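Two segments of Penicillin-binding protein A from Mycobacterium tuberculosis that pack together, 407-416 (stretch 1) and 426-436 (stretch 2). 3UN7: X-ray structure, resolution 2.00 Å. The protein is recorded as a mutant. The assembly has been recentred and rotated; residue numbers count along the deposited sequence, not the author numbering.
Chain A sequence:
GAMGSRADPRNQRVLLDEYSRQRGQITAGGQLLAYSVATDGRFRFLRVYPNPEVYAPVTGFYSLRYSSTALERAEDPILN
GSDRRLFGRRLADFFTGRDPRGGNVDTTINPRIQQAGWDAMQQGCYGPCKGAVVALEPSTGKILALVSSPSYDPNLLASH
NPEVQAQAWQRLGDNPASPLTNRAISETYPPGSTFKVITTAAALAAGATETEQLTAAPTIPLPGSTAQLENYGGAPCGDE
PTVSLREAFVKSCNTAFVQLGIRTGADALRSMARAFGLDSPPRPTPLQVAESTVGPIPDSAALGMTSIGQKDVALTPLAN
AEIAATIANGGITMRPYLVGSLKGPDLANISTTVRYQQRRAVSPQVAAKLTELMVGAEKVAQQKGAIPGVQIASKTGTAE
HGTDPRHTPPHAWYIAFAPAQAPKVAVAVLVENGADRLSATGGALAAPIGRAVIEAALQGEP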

ATOM      1  N   HIS A 407       2.971  22.884 -10.666  1.00 58.69           N
ATOM      2  CA  HIS A 407       1.622  23.435 -10.759  1.00 58.86           C
ATOM      3  C   HIS A 407       0.543  22.416 -10.389  1.00 57.13           C
ATOM      4  O   HIS A 407      -0.457  22.766  -9.754  1.00 57.49           O
ATOM      5  N   THR A 408       0.752  21.161 -10.778  1.00 54.85           N
ATOM      6  CA  THR A 408      -0.215  20.095 -10.512  1.00 52.72           C
ATOM      7  C   THR A 408      -0.288  19.841  -8.999  1.00 50.37           C
ATOM      8  O   THR A 408       0.751  19.804  -8.335  1.00 49.49           O
ATOM      9  N   PRO A 409      -1.517  19.710  -8.446  1.00 48.89           N
ATOM     10  CA  PRO A 409      -1.650  19.436  -7.015  1.00 47.07           C
ATOM     11  C   PRO A 409      -0.875  18.164  -6.675  1.00 44.29           C
ATOM     12  O   PRO A 409      -1.092  17.132  -7.308  1.00 44.18           O
ATOM     13  N   PRO A 410       0.072  18.253  -5.738  1.00 42.52           N
ATOM     14  CA  PRO A 410       0.839  17.080  -5.325  1.00 40.17           C
ATOM     15  C   PRO A 410      -0.017  16.007  -4.656  1.00 38.23           C
ATOM     16  O   PRO A 410      -1.129  16.291  -4.218  1.00 37.79           O
ATOM     17  N   HIS A 411       0.504  14.782  -4.600  1.00 36.07           N
ATOM     18  CA  HIS A 411      -0.130  13.685  -3.878  1.00 34.55           C
ATOM     19  C   HIS A 411       0.013  13.884  -2.375  1.00 33.99           C
ATOM     20  O   HIS A 411       0.938  14.554  -1.928  1.00 34.04           O
ATOM     21  N   ALA A 412      -0.879  13.278  -1.594  1.00 32.97           N
ATOM     22  CA  ALA A 412      -0.776  13.342  -0.140  1.00 31.97           C
ATOM     23  C   ALA A 412      -0.621  11.924   0.357  1.00 31.39           C
ATOM     24  O   ALA A 412      -1.428  11.062   0.014  1.00 30.82           O
ATOM     25  N   TRP A 413       0.421  11.698   1.152  1.00 29.98           N
ATOM     26  CA  TRP A 413       0.741  10.396   1.700  1.00 29.92           C
ATOM     27  C   TRP A 413       0.663  10.445   3.216  1.00 29.72           C
ATOM     28  O   TRP A 413       0.998  11.464   3.827  1.00 29.93           O
ATOM     29  N   TYR A 414       0.275   9.320   3.812  1.00 29.21           N
ATOM     30  CA  TYR A 414       0.421   9.091   5.250  1.00 28.91           C
ATOM     31  C   TYR A 414       0.873   7.652   5.399  1.00 28.94           C
ATOM     32  O   TYR A 414       0.234   6.752   4.876  1.00 29.16           O
ATOM     33  N   ILE A 415       1.990   7.434   6.082  1.00 28.78           N
ATOM     34  CA  ILE A 415       2.396   6.081   6.447  1.00 28.13           C
ATOM     35  C   ILE A 415       2.530   6.012   7.964  1.00 28.52           C
ATOM     36  O   ILE A 415       2.949   6.987   8.590  1.00 28.16           O
ATOM     37  N   ALA A 416       2.140   4.882   8.556  1.00 28.26           N
ATOM     38  CA  ALA A 416       2.007   4.847  10.014  1.00 29.84           C
ATOM     39  C   ALA A 416       1.936   3.449  10.571  1.00 29.94           C
ATOM     40  O   ALA A 416       1.683   2.493   9.845  1.00 30.54           O
ATOM     41  N   ALA A 426       0.135  -1.590  10.378  1.00 27.73           N
ATOM     42  CA  ALA A 426       0.876  -0.554   9.678  1.00 27.56           C
ATOM     43  C   ALA A 426       0.031  -0.172   8.473  1.00 27.17           C
ATOM     44  O   ALA A 426      -0.608  -1.039   7.885  1.00 26.98           O
ATOM     45  N   VAL A 427       0.028   1.104   8.103  1.00 27.60           N
ATOM     46  CA  VAL A 427      -0.825   1.578   7.015  1.00 28.00           C
ATOM     47  C   VAL A 427      -0.064   2.481   6.063  1.00 28.07           C
ATOM     48  O   VAL A 427       0.934   3.109   6.439  1.00 28.57           O
ATOM     49  N   ALA A 428      -0.519   2.510   4.820  1.00 27.68           N
ATOM     50  CA  ALA A 428      -0.131   3.566   3.889  1.00 27.63           C
ATOM     51  C   ALA A 428      -1.376   4.080   3.229  1.00 27.81           C
ATOM     52  O   ALA A 428      -2.215   3.292   2.773  1.00 27.37           O
ATOM     53  N   VAL A 429      -1.491   5.403   3.188  1.00 27.88           N
ATOM     54  CA  VAL A 429      -2.593   6.065   2.496  1.00 27.72           C
ATOM     55  C   VAL A 429      -1.956   6.910   1.430  1.00 27.95           C
ATOM     56  O   VAL A 429      -1.037   7.703   1.707  1.00 28.42           O
ATOM     57  N   LEU A 430      -2.399   6.714   0.197  1.00 27.71           N
ATOM     58  CA  LEU A 430      -2.071   7.655  -0.860  1.00 28.72           C
ATOM     59  C   LEU A 430      -3.350   8.302  -1.382  1.00 29.53           C
ATOM     60  O   LEU A 430      -4.262   7.598  -1.841  1.00 29.43           O
ATOM     61  N   VAL A 431      -3.423   9.638  -1.283  1.00 30.15           N
ATOM     62  CA  VAL A 431      -4.500  10.401  -1.888  1.00 30.58           C
ATOM     63  C   VAL A 431      -3.917  11.162  -3.068  1.00 31.68           C
ATOM     64  O   VAL A 431      -3.152  12.124  -2.886  1.00 31.46           O
ATOM     65  N   GLU A 432      -4.256  10.713  -4.272  1.00 31.71           N
ATOM     66  CA  GLU A 432      -3.780  11.362  -5.490  1.00 32.95           C
ATOM     67  C   GLU A 432      -4.318  12.797  -5.575  1.00 34.36           C
ATOM     68  O   GLU A 432      -5.517  13.036  -5.388  1.00 34.30           O
ATOM     69  N   ASN A 433      -3.411  13.735  -5.840  1.00 35.41           N
ATOM     70  CA  ASN A 433      -3.724  15.166  -5.922  1.00 36.87           C
ATOM     71  C   ASN A 433      -4.354  15.718  -4.636  1.00 37.14           C
ATOM     72  O   ASN A 433      -5.066  16.711  -4.668  1.00 37.68           O
ATOM     73  N   GLY A 434      -4.075  15.065  -3.515  1.00 36.46           N
ATOM     74  CA  GLY A 434      -4.740  15.364  -2.249  1.00 37.23           C
ATOM     75  C   GLY A 434      -3.987  16.386  -1.411  1.00 38.70           C
ATOM     76  O   GLY A 434      -4.444  16.758  -0.319  1.00 37.84           O
ATOM     77  N   ALA A 435      -2.838  16.834  -1.918  1.00 39.37           N
ATOM     78  CA  ALA A 435      -2.010  17.793  -1.193  1.00 41.69           C
ATOM     79  C   ALA A 435      -2.699  19.107  -0.824  1.00 43.67           C
ATOM     80  O   ALA A 435      -3.485  19.673  -1.586  1.00 44.60           O
ATOM     81  N   ASP A 436      -2.313  19.543   0.371  1.00 45.31           N
ATOM     82  CA  ASP A 436      -2.716  20.712   1.141  1.00 47.60           C
ATOM     83  C   ASP A 436      -1.841  21.913   0.776  1.00 48.22           C
ATOM     84  O   ASP A 436      -0.729  21.731   0.284  1.00 47.74           O
TER

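The two segments form an antiparallel pair of neighbouring β-strands, extended at one end by a turn that folds against a proline-rich loop, with backbone hydrogen bonds supplying most of the polar contact and alanine, aliphatic and aromatic side chains lining both sheet faces. The strand axes run at 178° and approach to 4.7 Å, and 848 Å² is buried in total.

Three hydrogen-bonded pairs set the register. Ala-412 N donates to Val-431 O at 2.9 Å and Val-431 N to Ala-412 O at 2.8 Å; Tyr-414 with Val-429 and Ala-416 with Val-427 repeat the pattern. Because side chains alternate along a strand, these six residues share one face. The direct CB-to-CB approaches are long: Ala-412 CB lies 4.3 Å from Val-431 CB, and Tyr-414 CB 4.2 Å from Val-429 CB. Val-427, with chi1 m, brings CG2 to 3.9 Å from Ala-416 CB and 4.3 Å from Tyr-414 CD2. The tyrosine is t (chi1 -178°), and its hydroxyl is hydrogen-bonded elsewhere in the structure.

The other face carries Trp-413, Leu-430, Ile-415 and Ala-428. Here the tightest side-chain packing is a CH-pi contact: Leu-430 CD1 sits 3.7 Å from the centroid of the five-membered ring of Trp-413, 19° off the ring normal, and 3.5 Å from Trp-413 CE2. Leu-430 is t,p; Trp-413 has chi1 m and chi2 99°, so its ring end comes nearer the partner strand than its CA-to-CB direction suggests. Leu-430 CD1 also lies 3.7 Å from His-411 CB. Ile-415, p,t, touches Ala-428 CB through CG2 at 3.8 Å, while its CD1 end leads away.

His-411 provides the side-chain hydrogen bond across the contact. With chi1 m and chi2 -40°, its ND1 accepts from Asn-433 N at 3.2 Å, with an N-H...acceptor angle of 164° and the donor near the ring plane. An acceptor role requires ND1 to be unprotonated. The donor belongs to a type II turn from Val-431 to Gly-434, closed by Gly-434 N to Val-431 O at 3.1 Å. Asn-433 (phi/psi 58/25, chi1 m) points its CB away overall, yet its ND2 lies 3.7 Å from Pro-409 CD and 3.8 Å from Thr-408 CG2, both van der Waals approaches.

Beyond the turn, Ala-435 points toward the loop: its N donates to Pro-410 O at 2.9 Å, and its CB meets Pro-410 CB at 3.5 Å. At Gly-434, an ideal CB would clash with Val-431 CG1 at 2.3 Å.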

ATOM      1  CB  HIS A 407       1.386  24.012 -12.160  1.00 60.66           C
ATOM      2  CG  HIS A 407       2.280  25.168 -12.492  1.00 62.67           C
ATOM      3  ND1 HIS A 407       3.614  25.014 -12.805  1.00 63.49           N
ATOM      4  CD2 HIS A 407       2.031  26.498 -12.557  1.00 65.52           C
ATOM      5  CE1 HIS A 407       4.149  26.197 -13.048  1.00 65.61           C
ATOM      6  NE2 HIS A 407       3.210  27.116 -12.903  1.00 66.72           N
ATOM      7  CB  THR A 408       0.133  18.804 -11.316  1.00 52.45           C
ATOM      8  OG1 THR A 408       0.376  19.148 -12.687  1.00 53.72           O
ATOM      9  CG2 THR A 408      -1.001  17.799 -11.285  1.00 51.94           C
ATOM     10  CB  PRO A 409      -3.159  19.198  -6.832  1.00 46.90           C
ATOM     11  CG  PRO A 409      -3.806  19.854  -7.986  1.00 48.72           C
ATOM     12  CD  PRO A 409      -2.831  19.784  -9.119  1.00 49.75           C
ATOM     13  CB  PRO A 410       1.840  17.668  -4.326  1.00 40.15           C
ATOM     14  CG  PRO A 410       1.952  19.111  -4.720  1.00 41.97           C
ATOM     15  CD  PRO A 410       0.556  19.475  -5.073  1.00 42.96           C
ATOM     16  CB  HIS A 411       0.526  12.357  -4.249  1.00 33.68           C
ATOM     17  CG  HIS A 411       0.472  12.033  -5.711  1.00 35.03           C
ATOM     18  ND1 HIS A 411      -0.638  12.277  -6.489  1.00 36.21           N
ATOM     19  CD2 HIS A 411       1.387  11.458  -6.531  1.00 35.21           C
ATOM     20  CE1 HIS A 411      -0.398  11.884  -7.729  1.00 37.72           C
ATOM     21  NE2 HIS A 411       0.822  11.381  -7.780  1.00 34.47           N
ATOM     22  CB  ALA A 412      -2.010  13.973   0.453  1.00 32.38           C
ATOM     23  CB  TRP A 413       2.183  10.034   1.385  1.00 29.59           C
ATOM     24  CG  TRP A 413       2.523   9.509   0.019  1.00 29.79           C
ATOM     25  CD1 TRP A 413       3.057  10.220  -1.018  1.00 30.40           C
ATOM     26  CD2 TRP A 413       2.463   8.139  -0.419  1.00 29.49           C
ATOM     27  NE1 TRP A 413       3.294   9.388  -2.094  1.00 30.47           N
ATOM     28  CE2 TRP A 413       2.955   8.102  -1.743  1.00 29.30           C
ATOM     29  CE3 TRP A 413       2.027   6.945   0.180  1.00 29.72           C
ATOM     30  CZ2 TRP A 413       3.015   6.913  -2.494  1.00 30.82           C
ATOM     31  CZ3 TRP A 413       2.090   5.744  -0.570  1.00 30.10           C
ATOM     32  CH2 TRP A 413       2.584   5.746  -1.889  1.00 29.55           C
ATOM     33  CB  TYR A 414      -0.921   9.271   5.942  1.00 29.66           C
ATOM     34  CG  TYR A 414      -0.954   9.115   7.459  1.00 29.67           C
ATOM     35  CD1 TYR A 414      -0.472  10.122   8.302  1.00 29.61           C
ATOM     36  CD2 TYR A 414      -1.538   7.988   8.044  1.00 30.11           C
ATOM     37  CE1 TYR A 414      -0.552   9.999   9.691  1.00 29.26           C
ATOM     38  CE2 TYR A 414      -1.623   7.850   9.410  1.00 29.06           C
ATOM     39  CZ  TYR A 414      -1.118   8.843  10.229  1.00 30.65           C
ATOM     40  OH  TYR A 414      -1.227   8.678  11.580  1.00 32.91           O
ATOM     41  CB  ILE A 415       3.675   5.596   5.709  1.00 27.80           C
ATOM     42  CG1 ILE A 415       4.892   6.484   6.017  1.00 29.33           C
ATOM     43  CG2 ILE A 415       3.430   5.560   4.188  1.00 26.64           C
ATOM     44  CD1 ILE A 415       6.227   5.848   5.591  1.00 27.55           C
ATOM     45  CB  ALA A 416       0.776   5.657  10.462  1.00 29.98           C
ATOM     46  CB  ALA A 426       2.201  -1.089   9.244  1.00 27.19           C
ATOM     47  CB  VAL A 427      -2.115   2.319   7.514  1.00 28.14           C
ATOM     48  CG1 VAL A 427      -2.939   1.418   8.428  1.00 29.18           C
ATOM     49  CG2 VAL A 427      -1.771   3.668   8.243  1.00 27.40           C
ATOM     50  CB  ALA A 428       0.830   3.067   2.840  1.00 27.12           C
ATOM     51  CB  VAL A 429      -3.395   6.962   3.444  1.00 28.32           C
ATOM     52  CG1 VAL A 429      -4.510   7.711   2.700  1.00 27.78           C
ATOM     53  CG2 VAL A 429      -3.947   6.154   4.597  1.00 27.14           C
ATOM     54  CB  LEU A 430      -1.307   6.971  -2.002  1.00 28.33           C
ATOM     55  CG  LEU A 430      -1.269   7.876  -3.240  1.00 30.31           C
ATOM     56  CD1 LEU A 430      -0.133   8.903  -3.170  1.00 28.37           C
ATOM     57  CD2 LEU A 430      -1.194   7.012  -4.463  1.00 31.40           C
ATOM     58  CB  VAL A 431      -5.147  11.427  -0.910  1.00 31.36           C
ATOM     59  CG1 VAL A 431      -6.223  12.205  -1.627  1.00 31.41           C
ATOM     60  CG2 VAL A 431      -5.731  10.720   0.320  1.00 29.76           C
ATOM     61  CB  GLU A 432      -4.192  10.554  -6.721  1.00 33.05           C
ATOM     62  CG  GLU A 432      -3.545   9.174  -6.773  1.00 33.16           C
ATOM     63  CD  GLU A 432      -3.676   8.505  -8.126  1.00 34.08           C
ATOM     64  OE1 GLU A 432      -3.564   9.196  -9.160  1.00 37.20           O
ATOM     65  OE2 GLU A 432      -3.869   7.273  -8.148  1.00 33.91           O
ATOM     66  CB  ASN A 433      -4.601  15.464  -7.147  1.00 38.15           C
ATOM     67  CG  ASN A 433      -3.842  15.302  -8.464  1.00 40.56           C
ATOM     68  OD1 ASN A 433      -3.191  14.293  -8.686  1.00 43.33           O
ATOM     69  ND2 ASN A 433      -3.924  16.304  -9.336  1.00 44.35           N
ATOM     70  CB  ALA A 435      -0.703  18.070  -1.916  1.00 41.63           C
ATOM     71  CB  ASP A 436      -2.314  20.332   2.568  1.00 47.70           C
ATOM     72  CG  ASP A 436      -3.273  20.751   3.586  1.00 50.04           C
ATOM     73  OD1 ASP A 436      -3.890  19.824   4.159  1.00 53.62           O
ATOM     74  OD2 ASP A 436      -3.372  21.969   3.850  1.00 50.29           O
TER